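PDB 4OEV: putative peptide ABC-transport system periplasmic peptide-binding protein from Campylobacter jejuni, which binds nickel in the extracytoplasmic space, here together with an oxalate ion, and probably delivers it to an ABC-type importer. Local coordinates for residues 128-131 with 132-135. Numbering follows the deposited sequence.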
ATOM      1  N   ALA A 128       5.202 -16.414  -1.761  1.00 43.20           N
ATOM      2  CA  ALA A 128       4.956 -15.054  -2.235  1.00 41.76           C
ATOM      3  C   ALA A 128       6.034 -14.572  -3.214  1.00 42.77           C
ATOM      4  O   ALA A 128       5.931 -13.479  -3.768  1.00 36.54           O
ATOM      5  CB  ALA A 128       4.851 -14.098  -1.067  1.00 34.54           C
ATOM      6  N   PHE A 129       7.064 -15.392  -3.453  1.00 38.31           N
ATOM      7  CA  PHE A 129       8.218 -14.937  -4.210  1.00 39.20           C
ATOM      8  C   PHE A 129       7.895 -14.458  -5.642  1.00 39.79           C
ATOM      9  O   PHE A 129       8.506 -13.507  -6.128  1.00 39.90           O
ATOM     10  CB  PHE A 129       9.271 -16.092  -4.317  1.00 40.81           C
ATOM     11  CG  PHE A 129      10.619 -15.651  -4.784  1.00 41.74           C
ATOM     12  CD1 PHE A 129      11.163 -14.452  -4.348  1.00 43.31           C
ATOM     13  CD2 PHE A 129      11.414 -16.504  -5.615  1.00 43.62           C
ATOM     14  CE1 PHE A 129      12.416 -14.035  -4.764  1.00 45.87           C
ATOM     15  CE2 PHE A 129      12.668 -16.104  -6.024  1.00 50.84           C
ATOM     16  CZ  PHE A 129      13.194 -14.883  -5.607  1.00 43.78           C
ATOM     17  N   LEU A 130       7.011 -15.168  -6.341  1.00 40.37           N
ATOM     18  CA  LEU A 130       6.683 -14.792  -7.718  1.00 41.09           C
ATOM     19  C   LEU A 130       5.971 -13.437  -7.725  1.00 40.45           C
ATOM     20  O   LEU A 130       6.234 -12.610  -8.596  1.00 40.81           O
ATOM     21  CB  LEU A 130       5.812 -15.855  -8.373  1.00 42.01           C
ATOM     22  CG  LEU A 130       6.619 -17.105  -8.747  1.00 49.38           C
ATOM     23  CD1 LEU A 130       5.679 -18.208  -9.213  1.00 51.95           C
ATOM     24  CD2 LEU A 130       7.641 -16.768  -9.826  1.00 46.98           C
ATOM     25  N   ASP A 131       5.092 -13.210  -6.746  1.00 38.32           N
ATOM     26  CA  ASP A 131       4.456 -11.891  -6.626  1.00 38.05           C
ATOM     27  C   ASP A 131       5.541 -10.875  -6.361  1.00 39.78           C
ATOM     28  O   ASP A 131       5.513  -9.789  -6.923  1.00 41.66           O
ATOM     29  CB  ASP A 131       3.404 -11.829  -5.487  1.00 39.38           C
ATOM     30  CG  ASP A 131       2.061 -12.357  -5.917  1.00 42.46           C
ATOM     31  OD1 ASP A 131       2.004 -13.008  -7.008  1.00 46.15           O
ATOM     32  OD2 ASP A 131       1.063 -12.056  -5.217  1.00 41.78           O
ATOM     33  N   ALA A 132       6.502 -11.245  -5.513  1.00 39.98           N
ATOM     34  CA  ALA A 132       7.589 -10.341  -5.121  1.00 38.31           C
ATOM     35  C   ALA A 132       8.459  -9.963  -6.305  1.00 39.03           C
ATOM     36  O   ALA A 132       9.022  -8.861  -6.346  1.00 38.68           O
ATOM     37  CB  ALA A 132       8.446 -10.979  -4.023  1.00 36.60           C
ATOM     38  N   LEU A 133       8.591 -10.897  -7.248  1.00 39.30           N
ATOM     39  CA  LEU A 133       9.413 -10.677  -8.430  1.00 40.78           C
ATOM     40  C   LEU A 133       8.705  -9.816  -9.486  1.00 43.59           C
ATOM     41  O   LEU A 133       9.192  -9.685 -10.627  1.00 45.57           O
ATOM     42  CB  LEU A 133       9.845 -12.039  -9.027  1.00 42.40           C
ATOM     43  CG  LEU A 133      10.874 -12.816  -8.206  1.00 43.89           C
ATOM     44  CD1 LEU A 133      11.010 -14.249  -8.638  1.00 45.60           C
ATOM     45  CD2 LEU A 133      12.196 -12.109  -8.304  1.00 45.81           C
ATOM     46  N   SER A 134       7.571  -9.197  -9.111  1.00 39.46           N
ATOM     47  CA  SER A 134       6.942  -8.265 -10.039  1.00 39.53           C
ATOM     48  C   SER A 134       7.616  -6.904  -9.836  1.00 41.93           C
ATOM     49  O   SER A 134       7.364  -5.978 -10.592  1.00 44.11           O
ATOM     50  CB  SER A 134       5.417  -8.182  -9.840  1.00 38.45           C
ATOM     51  OG  SER A 134       5.077  -7.776  -8.508  1.00 38.05           O
ATOM     52  N   ILE A 135       8.488  -6.789  -8.824  1.00 39.16           N
ATOM     53  CA  ILE A 135       9.242  -5.545  -8.613  1.00 43.67           C
ATOM     54  C   ILE A 135      10.200  -5.317  -9.773  1.00 47.09           C
ATOM     55  O   ILE A 135      10.681  -6.285 -10.385  1.00 48.17           O
ATOM     56  CB  ILE A 135      10.052  -5.544  -7.273  1.00 44.81           C
ATOM     57  CG1 ILE A 135      10.447  -4.124  -6.882  1.00 43.75           C
ATOM     58  CG2 ILE A 135      11.276  -6.432  -7.319  1.00 48.43           C
ATOM     59  CD1 ILE A 135       9.299  -3.271  -6.288  1.00 40.56           C
TER
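Leu133 lays its CD1 methyl over one face of the Phe129 ring, 3.7 Å from the ring centroid and 15° off the normal, a CH-pi contact between residues one helical turn apart. The methyl sits off centre, nearest Phe129 CE2 at 3.6 Å. A chi1 of -166° places Phe129 CG beside the carbonyl carbon and turns a ring face to Leu133, whose side chain runs at a slant across it. This is the tight part of the contact: both residues are buried, and Ala132 CB approaches the ring obliquely. In the backbone, two i+4 bonds close the single turn of helix, Ala132 N to Ala128 O at 2.9 Å and Leu133 N to Phe129 O at 2.8 Å; a weak bond from Leu133 N to Leu130 O accompanies them. Leu133 is where helical geometry ends, and a type I beta turn from Ala132 to Ile135 takes over. The flank carrying Asp131 and Ser134 is looser and partly exposed, joined by polar contacts more than by packing. There Asp131 O accepts twice from one residue: Ser134 OG, at 2.6 Å, comes nearly straight down the carbonyl, whereas Ser134 N, at 3.1 Å, lies above its plane. The Asp131 carboxylate turns elsewhere, with OD2 taking the backbone N-H of Asp389. Leu130, also partly exposed, barely touches Leu133, CD2 to CD1 4.4 Å, and lies on strand 51-56. Helix 101-104 packs on the buried side through Phe104, Tyr63 of strand 62-67 meets the Phe129 ring edge-to-face, and Ser134 touches strand 38-40.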